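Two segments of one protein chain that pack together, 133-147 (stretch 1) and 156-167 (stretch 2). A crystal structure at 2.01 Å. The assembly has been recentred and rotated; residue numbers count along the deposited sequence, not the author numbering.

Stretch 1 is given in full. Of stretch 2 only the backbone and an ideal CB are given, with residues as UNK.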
ATOM      1  N   TYR A 133       9.425  19.124 -17.949  1.00 15.99           N
ATOM      2  CA  TYR A 133      10.672  19.673 -17.418  1.00 16.03           C
ATOM      3  C   TYR A 133      11.130  18.932 -16.160  1.00 15.57           C
ATOM      4  O   TYR A 133      12.285  18.510 -16.077  1.00 15.14           O
ATOM      5  CB  TYR A 133      10.564  21.178 -17.154  1.00 16.78           C
ATOM      6  CG  TYR A 133      11.844  21.767 -16.592  1.00 17.83           C
ATOM      7  CD1 TYR A 133      13.013  21.787 -17.354  1.00 18.18           C
ATOM      8  CD2 TYR A 133      11.895  22.278 -15.289  1.00 19.15           C
ATOM      9  CE1 TYR A 133      14.201  22.313 -16.854  1.00 18.33           C
ATOM     10  CE2 TYR A 133      13.093  22.817 -14.772  1.00 19.79           C
ATOM     11  CZ  TYR A 133      14.235  22.824 -15.570  1.00 19.01           C
ATOM     12  OH  TYR A 133      15.420  23.336 -15.097  1.00 19.15           O
ATOM     13  N   LYS A 134      10.223  18.764 -15.199  1.00 15.02           N
ATOM     14  CA  LYS A 134      10.531  18.026 -13.971  1.00 15.26           C
ATOM     15  C   LYS A 134      11.002  16.595 -14.283  1.00 15.03           C
ATOM     16  O   LYS A 134      11.963  16.103 -13.679  1.00 14.77           O
ATOM     17  CB  LYS A 134       9.318  18.009 -13.038  1.00 15.08           C
ATOM     18  CG  LYS A 134       8.996  19.367 -12.412  1.00 16.51           C
ATOM     19  CD  LYS A 134       7.908  19.217 -11.346  1.00 19.63           C
ATOM     20  CE  LYS A 134       7.778  20.467 -10.458  1.00 20.84           C
ATOM     21  NZ  LYS A 134       9.043  20.784  -9.736  1.00 23.20           N
ATOM     22  N   ILE A 135      10.327  15.960 -15.242  1.00 14.38           N
ATOM     23  CA  ILE A 135      10.712  14.647 -15.749  1.00 14.72           C
ATOM     24  C   ILE A 135      12.114  14.644 -16.392  1.00 14.87           C
ATOM     25  O   ILE A 135      12.911  13.744 -16.125  1.00 14.47           O
ATOM     26  CB  ILE A 135       9.640  14.078 -16.702  1.00 14.31           C
ATOM     27  CG1 ILE A 135       8.449  13.546 -15.888  1.00 14.58           C
ATOM     28  CG2 ILE A 135      10.215  12.969 -17.588  1.00 14.68           C
ATOM     29  CD1 ILE A 135       7.185  13.401 -16.701  1.00 14.73           C
ATOM     30  N   SER A 136      12.410  15.653 -17.212  1.00 15.00           N
ATOM     31  CA  SER A 136      13.743  15.779 -17.822  1.00 15.21           C
ATOM     32  C   SER A 136      14.864  15.805 -16.779  1.00 15.35           C
ATOM     33  O   SER A 136      15.964  15.317 -17.035  1.00 15.28           O
ATOM     34  CB  SER A 136      13.831  17.022 -18.725  1.00 15.51           C
ATOM     35  OG  SER A 136      14.028  18.208 -17.964  1.00 16.12           O
ATOM     36  N   LEU A 137      14.580  16.370 -15.609  1.00 15.42           N
ATOM     37  CA  LEU A 137      15.558  16.435 -14.527  1.00 15.88           C
ATOM     38  C   LEU A 137      15.717  15.124 -13.758  1.00 15.68           C
ATOM     39  O   LEU A 137      16.729  14.925 -13.096  1.00 15.75           O
ATOM     40  CB  LEU A 137      15.214  17.580 -13.559  1.00 16.21           C
ATOM     41  CG  LEU A 137      15.230  19.015 -14.122  1.00 16.72           C
ATOM     42  CD1 LEU A 137      14.734  20.016 -13.092  1.00 17.36           C
ATOM     43  CD2 LEU A 137      16.631  19.385 -14.581  1.00 17.55           C
ATOM     44  N   SER A 138      14.726  14.234 -13.848  1.00 15.85           N
ATOM     45  CA  SER A 138      14.635  13.076 -12.928  1.00 15.81           C
ATOM     46  C   SER A 138      15.788  12.071 -13.037  1.00 16.22           C
ATOM     47  O   SER A 138      16.331  11.650 -12.017  1.00 15.79           O
ATOM     48  CB  SER A 138      13.269  12.371 -13.028  1.00 15.62           C
ATOM     49  OG  SER A 138      13.075  11.740 -14.290  1.00 14.20           O
ATOM     50  N   LYS A 139      16.178  11.698 -14.255  1.00 16.92           N
ATOM     51  CA  LYS A 139      17.297  10.763 -14.417  1.00 17.87           C
ATOM     52  C   LYS A 139      18.565  11.230 -13.669  1.00 18.41           C
ATOM     53  O   LYS A 139      19.148  10.469 -12.889  1.00 18.33           O
ATOM     54  CB  LYS A 139      17.579  10.486 -15.892  1.00 17.86           C
ATOM     55  CG  LYS A 139      18.517   9.311 -16.124  1.00 18.26           C
ATOM     56  CD  LYS A 139      18.717   8.998 -17.608  1.00 18.50           C
ATOM     57  CE  LYS A 139      19.656   7.807 -17.775  1.00 21.05           C
ATOM     58  NZ  LYS A 139      19.710   7.307 -19.184  1.00 23.82           N
ATOM     59  N   ASP A 140      18.966  12.481 -13.889  1.00 19.30           N
ATOM     60  CA  ASP A 140      20.129  13.072 -13.203  1.00 20.43           C
ATOM     61  C   ASP A 140      19.952  13.201 -11.694  1.00 19.66           C
ATOM     62  O   ASP A 140      20.914  13.008 -10.954  1.00 19.52           O
ATOM     63  CB  ASP A 140      20.493  14.450 -13.793  1.00 21.20           C
ATOM     64  CG  ASP A 140      21.361  14.359 -15.045  1.00 24.07           C
ATOM     65  OD1 ASP A 140      22.000  13.304 -15.292  1.00 28.85           O
ATOM     66  OD2 ASP A 140      21.423  15.367 -15.789  1.00 27.47           O
ATOM     67  N   ASN A 141      18.739  13.547 -11.251  1.00 19.49           N
ATOM     68  CA  ASN A 141      18.389  13.584  -9.821  1.00 19.20           C
ATOM     69  C   ASN A 141      18.684  12.243  -9.155  1.00 18.50           C
ATOM     70  O   ASN A 141      19.335  12.175  -8.107  1.00 17.92           O
ATOM     71  CB  ASN A 141      16.883  13.844  -9.607  1.00 19.51           C
ATOM     72  CG  ASN A 141      16.450  15.272  -9.898  1.00 21.27           C
ATOM     73  OD1 ASN A 141      17.266  16.199 -10.016  1.00 20.87           O
ATOM     74  ND2 ASN A 141      15.121  15.456  -9.999  1.00 21.93           N
ATOM     75  N   ILE A 142      18.166  11.179  -9.767  1.00 17.70           N
ATOM     76  CA  ILE A 142      18.289   9.821  -9.228  1.00 16.92           C
ATOM     77  C   ILE A 142      19.743   9.346  -9.268  1.00 17.05           C
ATOM     78  O   ILE A 142      20.250   8.797  -8.295  1.00 16.41           O
ATOM     79  CB  ILE A 142      17.380   8.825 -10.004  1.00 17.05           C
ATOM     80  CG1 ILE A 142      15.900   9.208  -9.857  1.00 14.97           C
ATOM     81  CG2 ILE A 142      17.635   7.365  -9.560  1.00 15.76           C
ATOM     82  CD1 ILE A 142      15.043   8.670 -10.966  1.00 13.80           C
ATOM     83  N   GLN A 143      20.408   9.561 -10.400  1.00 17.52           N
ATOM     84  CA  GLN A 143      21.804   9.185 -10.533  1.00 18.30           C
ATOM     85  C   GLN A 143      22.684   9.911  -9.509  1.00 18.39           C
ATOM     86  O   GLN A 143      23.532   9.279  -8.886  1.00 18.10           O
ATOM     87  CB  GLN A 143      22.302   9.390 -11.967  1.00 18.56           C
ATOM     88  CG  GLN A 143      23.675   8.768 -12.250  1.00 21.15           C
ATOM     89  CD  GLN A 143      23.694   7.250 -12.101  1.00 24.59           C
ATOM     90  OE1 GLN A 143      22.974   6.529 -12.800  1.00 27.09           O
ATOM     91  NE2 GLN A 143      24.537   6.756 -11.202  1.00 25.76           N
ATOM     92  N   SER A 144      22.459  11.213  -9.319  1.00 18.94           N
ATOM     93  CA  SER A 144      23.196  12.003  -8.317  1.00 19.94           C
ATOM     94  C   SER A 144      23.027  11.483  -6.891  1.00 19.96           C
ATOM     95  O   SER A 144      23.986  11.469  -6.118  1.00 20.11           O
ATOM     96  CB  SER A 144      22.795  13.478  -8.354  1.00 19.78           C
ATOM     97  OG  SER A 144      23.008  14.039  -9.629  1.00 22.23           O
ATOM     98  N   SER A 145      21.805  11.081  -6.548  1.00 20.08           N
ATOM     99  CA  SER A 145      21.511  10.407  -5.279  1.00 20.74           C
ATOM    100  C   SER A 145      22.260   9.092  -5.120  1.00 21.10           C
ATOM    101  O   SER A 145      22.755   8.785  -4.034  1.00 20.87           O
ATOM    102  CB  SER A 145      20.010  10.143  -5.146  1.00 20.50           C
ATOM    103  OG  SER A 145      19.317  11.360  -4.954  1.00 21.61           O
ATOM    104  N   ILE A 146      22.323   8.316  -6.202  1.00 21.36           N
ATOM    105  CA  ILE A 146      23.009   7.023  -6.200  1.00 22.57           C
ATOM    106  C   ILE A 146      24.529   7.212  -6.144  1.00 23.32           C
ATOM    107  O   ILE A 146      25.234   6.451  -5.482  1.00 23.48           O
ATOM    108  CB  ILE A 146      22.603   6.164  -7.424  1.00 22.29           C
ATOM    109  CG1 ILE A 146      21.149   5.681  -7.276  1.00 21.82           C
ATOM    110  CG2 ILE A 146      23.580   5.002  -7.622  1.00 22.25           C
ATOM    111  CD1 ILE A 146      20.550   5.092  -8.558  1.00 22.95           C
ATOM    112  N   ASN A 147      25.012   8.236  -6.839  1.00 24.45           N
ATOM    113  CA  ASN A 147      26.418   8.632  -6.802  1.00 26.02           C
ATOM    114  C   ASN A 147      26.816   9.203  -5.451  1.00 26.87           C
ATOM    115  O   ASN A 147      27.976   9.106  -5.053  1.00 27.27           O
ATOM    116  CB  ASN A 147      26.722   9.664  -7.900  1.00 25.95           C
ATOM    117  CG  ASN A 147      26.643   9.074  -9.297  1.00 26.63           C
ATOM    118  OD1 ASN A 147      26.496   9.802 -10.277  1.00 28.60           O
ATOM    119  ND2 ASN A 147      26.740   7.752  -9.394  1.00 27.20           N
ATOM    120  N   UNK A 156       7.250  13.033  -7.386  1.00 13.66           N
ATOM    121  CA  UNK A 156       6.648  12.101  -8.348  1.00 13.22           C
ATOM    122  C   UNK A 156       7.592  11.701  -9.479  1.00 12.90           C
ATOM    123  O   UNK A 156       7.762  10.505  -9.767  1.00 12.01           O
ATOM    124  CB  UNK A 156       5.385  12.724  -8.946  1.00 13.22           C
ATOM    125  N   UNK A 157       8.218  12.698 -10.102  1.00 12.47           N
ATOM    126  CA  UNK A 157       9.114  12.453 -11.231  1.00 12.32           C
ATOM    127  C   UNK A 157      10.320  11.563 -10.866  1.00 11.96           C
ATOM    128  O   UNK A 157      10.822  10.812 -11.710  1.00 12.12           O
ATOM    129  CB  UNK A 157       9.613  13.790 -11.782  1.00 12.32           C
ATOM    130  N   UNK A 158      10.763  11.643  -9.612  1.00 11.45           N
ATOM    131  CA  UNK A 158      11.903  10.858  -9.122  1.00 11.34           C
ATOM    132  C   UNK A 158      11.532   9.441  -8.743  1.00 10.91           C
ATOM    133  O   UNK A 158      12.137   8.486  -9.237  1.00 11.18           O
ATOM    134  CB  UNK A 158      12.533  11.551  -7.912  1.00 11.34           C
ATOM    135  N   UNK A 159      10.535   9.306  -7.871  1.00  9.96           N
ATOM    136  CA  UNK A 159      10.113   7.981  -7.398  1.00  9.64           C
ATOM    137  C   UNK A 159       9.559   7.112  -8.532  1.00  9.27           C
ATOM    138  O   UNK A 159       9.781   5.910  -8.532  1.00  8.60           O
ATOM    139  CB  UNK A 159       9.057   8.130  -6.301  1.00  9.64           C
ATOM    140  N   UNK A 160       8.889   7.726  -9.512  1.00  9.40           N
ATOM    141  CA  UNK A 160       8.451   6.983 -10.699  1.00 10.11           C
ATOM    142  C   UNK A 160       9.437   7.039 -11.883  1.00 10.32           C
ATOM    143  O   UNK A 160       9.073   6.709 -13.025  1.00 10.33           O
ATOM    144  CB  UNK A 160       7.094   7.524 -11.154  1.00 10.11           C
ATOM    145  N   UNK A 161      10.688   7.427 -11.617  1.00 10.60           N
ATOM    146  CA  UNK A 161      11.636   7.688 -12.698  1.00 10.35           C
ATOM    147  C   UNK A 161      12.805   6.724 -12.828  1.00 10.83           C
ATOM    148  O   UNK A 161      13.726   6.981 -13.612  1.00 10.72           O
ATOM    149  CB  UNK A 161      12.200   9.099 -12.522  1.00 10.35           C
ATOM    150  N   UNK A 162      12.765   5.616 -12.087  1.00 10.50           N
ATOM    151  CA  UNK A 162      13.897   4.673 -12.026  1.00 10.91           C
ATOM    152  C   UNK A 162      14.051   3.782 -13.260  1.00 11.20           C
ATOM    153  O   UNK A 162      15.155   3.283 -13.519  1.00 10.98           O
ATOM    154  CB  UNK A 162      13.744   3.780 -10.793  1.00 10.91           C
ATOM    155  N   UNK A 163      12.965   3.553 -14.012  1.00 11.66           N
ATOM    156  CA  UNK A 163      13.068   2.720 -15.232  1.00 12.16           C
ATOM    157  C   UNK A 163      13.986   3.344 -16.308  1.00 13.03           C
ATOM    158  O   UNK A 163      14.396   2.664 -17.261  1.00 13.10           O
ATOM    159  CB  UNK A 163      11.674   2.499 -15.822  1.00 12.16           C
ATOM    160  N   UNK A 164      14.308   4.630 -16.141  1.00 13.33           N
ATOM    161  CA  UNK A 164      15.324   5.294 -16.962  1.00 13.88           C
ATOM    162  C   UNK A 164      16.730   4.759 -16.684  1.00 13.96           C
ATOM    163  O   UNK A 164      17.621   4.884 -17.521  1.00 14.04           O
ATOM    164  CB  UNK A 164      15.289   6.804 -16.717  1.00 13.88           C
ATOM    165  N   UNK A 165      16.925   4.162 -15.508  1.00 14.26           N
ATOM    166  CA  UNK A 165      18.257   3.738 -15.066  1.00 14.45           C
ATOM    167  C   UNK A 165      18.439   2.233 -14.962  1.00 14.18           C
ATOM    168  O   UNK A 165      19.537   1.725 -15.220  1.00 14.00           O
ATOM    169  CB  UNK A 165      18.563   4.365 -13.704  1.00 14.45           C
ATOM    170  N   UNK A 166      17.382   1.535 -14.543  1.00 13.34           N
ATOM    171  CA  UNK A 166      17.431   0.101 -14.288  1.00 13.24           C
ATOM    172  C   UNK A 166      16.149  -0.566 -14.792  1.00 12.84           C
ATOM    173  O   UNK A 166      15.109   0.095 -14.888  1.00 13.33           O
ATOM    174  CB  UNK A 166      17.630  -0.174 -12.796  1.00 13.24           C
ATOM    175  N   UNK A 167      16.219  -1.875 -15.113  1.00 12.31           N
ATOM    176  CA  UNK A 167      14.980  -2.632 -15.313  1.00 11.73           C
ATOM    177  C   UNK A 167      14.121  -2.492 -14.053  1.00 11.10           C
ATOM    178  O   UNK A 167      14.553  -2.881 -12.957  1.00 10.13           O
ATOM    179  CB  UNK A 167      15.271  -4.103 -15.619  1.00 11.73           C
TER

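Position 156 opens a short helix, and its ideal CB has nothing of stretch 1 within 5.5 Å. Stretch 1 sets no preference there; the residue is Ile156.

At position 157 CA-to-CB points toward the helix of stretch 1, with the ideal CB 3.8 Å from Lys134 O and 4.1 Å from Ser138 CB. A flexible chain could run along that helix towards the amine of Lys134, so an acidic or amide residue suits, though a small one would also fit. Glu157 is deposited. Its OE2 lies 4.2 Å from Lys134 NZ, beyond a salt bridge, and water 1 spans the gap, accepting from Lys134 NZ (2.8 Å) and donating to Glu157 OE2 (2.6 Å). Water 2 donates to both Lys134 O and Glu157 OE2.

The CB at 158 points sideways, 5.1 Å from Asn141 ND2. That donor calls for an acceptor one carbon beyond CB, Asn or Asp; a Ser or Thr hydroxyl would stop short. Asn158 supplies it: Asn141 ND2 donates to Asn158 OD1 at 2.9 Å and 169°.

Position 159 points away and 160 sideways, both beyond 5.5 Å; they are Ile159 and Tyr160, the latter the first residue to leave helical phi/psi.

At 161 (phi/psi -112/10) an ideal CB would sit 3.3 Å from both Ile142 CD1 and Ser138 OG, and this same ideal CB would be only 2.3 Å from Glu157 O, a clash. Glycine is strongly indicated, and Gly161 is found; its O lies 3.4 Å from Ile142 CD1.

The CB at 162 points sideways, 5.1 Å from Ile142 CD1, so a long apolar or aromatic chain could reach Ile142. Phe162 turns a ring face to it: Ile142 CG2 is 4.0 Å from the ring centroid, 23° off the normal.

Position 163 is out of reach; it is Ser163.

At 164 CA-to-CB points toward stretch 1, the ideal CB 4.1 Å from Lys139 CG. Ser138 OG already donates to Ile135 O, leaving it able to accept, so a long polar chain suits; an aliphatic one could pack on Lys139. Gln164 NE2 donates to Ser138 OG (2.9 Å, 167°) and to Gly161 O (2.8 Å), while water 3 accepts from Lys139 N at 3.0 Å and lies 2.6 Å from Gln164 OE1.

Position 165 points toward Ile142 CG2 and the Lys139 chain, favouring Leu, Met or Ile. Leu165 CD2 lies 3.6 Å from Lys139 CG and 4.2 Å from Ile142 CG2.

At 166 the CB points sideways, beyond 5.5 Å, so only a long chain would arrive. Tyr166 meets Ile146 CD1 with its ring edge, CE1 at 3.8 Å.

Position 167, out of reach, is Pro167.

Stretch 2 (156-167) IENIYGFSQLYP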
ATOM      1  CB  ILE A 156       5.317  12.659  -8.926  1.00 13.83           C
ATOM      2  CG1 ILE A 156       4.157  12.301  -8.005  1.00 13.93           C
ATOM      3  CG2 ILE A 156       5.053  12.134 -10.363  1.00 13.94           C
ATOM      4  CD1 ILE A 156       4.139  10.830  -7.506  1.00 15.58           C
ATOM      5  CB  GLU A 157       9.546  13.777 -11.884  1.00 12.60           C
ATOM      6  CG  GLU A 157      10.408  14.721 -11.010  1.00 11.96           C
ATOM      7  CD  GLU A 157       9.605  15.701 -10.163  1.00 14.46           C
ATOM      8  OE1 GLU A 157       8.394  15.484  -9.908  1.00 15.39           O
ATOM      9  OE2 GLU A 157      10.201  16.703  -9.732  1.00 13.92           O
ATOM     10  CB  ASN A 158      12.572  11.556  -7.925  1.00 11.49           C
ATOM     11  CG  ASN A 158      13.384  12.773  -8.341  1.00 12.62           C
ATOM     12  OD1 ASN A 158      13.575  13.026  -9.524  1.00 12.58           O
ATOM     13  ND2 ASN A 158      13.875  13.525  -7.361  1.00 13.50           N
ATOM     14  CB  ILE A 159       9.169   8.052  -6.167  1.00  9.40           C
ATOM     15  CG1 ILE A 159       7.791   8.629  -6.532  1.00  9.62           C
ATOM     16  CG2 ILE A 159       9.825   8.869  -5.053  1.00 10.06           C
ATOM     17  CD1 ILE A 159       6.814   8.697  -5.361  1.00  8.94           C
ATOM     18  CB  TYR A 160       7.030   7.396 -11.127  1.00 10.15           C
ATOM     19  CG  TYR A 160       5.932   6.899 -10.202  1.00 10.31           C
ATOM     20  CD1 TYR A 160       5.612   5.540 -10.136  1.00 11.13           C
ATOM     21  CD2 TYR A 160       5.206   7.784  -9.404  1.00  9.57           C
ATOM     22  CE1 TYR A 160       4.602   5.068  -9.283  1.00 10.99           C
ATOM     23  CE2 TYR A 160       4.182   7.329  -8.563  1.00 10.19           C
ATOM     24  CZ  TYR A 160       3.888   5.965  -8.507  1.00 10.89           C
ATOM     25  OH  TYR A 160       2.889   5.502  -7.674  1.00 11.48           O
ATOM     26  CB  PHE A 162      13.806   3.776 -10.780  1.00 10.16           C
ATOM     27  CG  PHE A 162      14.232   4.444  -9.500  1.00 10.75           C
ATOM     28  CD1 PHE A 162      15.446   4.117  -8.904  1.00 10.85           C
ATOM     29  CD2 PHE A 162      13.401   5.384  -8.874  1.00 11.25           C
ATOM     30  CE1 PHE A 162      15.849   4.725  -7.711  1.00 11.43           C
ATOM     31  CE2 PHE A 162      13.787   5.997  -7.679  1.00 12.35           C
ATOM     32  CZ  PHE A 162      15.011   5.671  -7.094  1.00 11.31           C
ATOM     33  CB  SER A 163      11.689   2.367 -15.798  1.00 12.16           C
ATOM     34  OG  SER A 163      11.126   3.451 -16.527  1.00 11.71           O
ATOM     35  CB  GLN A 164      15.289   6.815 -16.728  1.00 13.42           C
ATOM     36  CG  GLN A 164      13.969   7.473 -17.132  1.00 13.41           C
ATOM     37  CD  GLN A 164      13.848   8.924 -16.670  1.00 14.29           C
ATOM     38  OE1 GLN A 164      13.834   9.842 -17.489  1.00 14.94           O
ATOM     39  NE2 GLN A 164      13.754   9.135 -15.356  1.00 14.13           N
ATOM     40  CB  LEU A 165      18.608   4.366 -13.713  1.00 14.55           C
ATOM     41  CG  LEU A 165      19.003   5.842 -13.583  1.00 15.67           C
ATOM     42  CD1 LEU A 165      20.096   6.206 -14.575  1.00 16.43           C
ATOM     43  CD2 LEU A 165      17.807   6.738 -13.745  1.00 19.18           C
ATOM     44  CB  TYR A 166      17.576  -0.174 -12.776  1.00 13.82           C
ATOM     45  CG  TYR A 166      18.812   0.446 -12.152  1.00 14.39           C
ATOM     46  CD1 TYR A 166      18.771   1.728 -11.608  1.00 12.80           C
ATOM     47  CD2 TYR A 166      20.020  -0.252 -12.116  1.00 13.21           C
ATOM     48  CE1 TYR A 166      19.911   2.307 -11.041  1.00 14.81           C
ATOM     49  CE2 TYR A 166      21.172   0.319 -11.555  1.00 14.60           C
ATOM     50  CZ  TYR A 166      21.101   1.598 -11.019  1.00 14.78           C
ATOM     51  OH  TYR A 166      22.220   2.169 -10.467  1.00 16.60           O
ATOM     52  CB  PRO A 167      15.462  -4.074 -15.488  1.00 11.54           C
ATOM     53  CG  PRO A 167      16.871  -3.938 -16.009  1.00 13.04           C
ATOM     54  CD  PRO A 167      17.422  -2.715 -15.306  1.00 12.39           C
TER
HETATM   55  O   HOH W   1       9.288  18.521  -8.137  1.00 23.96           O
HETATM   56  O   HOH W   2      12.460  17.279 -11.099  1.00 32.52           O
HETATM   57  O   HOH W   3      14.922  12.186 -16.972  1.00 14.90           O
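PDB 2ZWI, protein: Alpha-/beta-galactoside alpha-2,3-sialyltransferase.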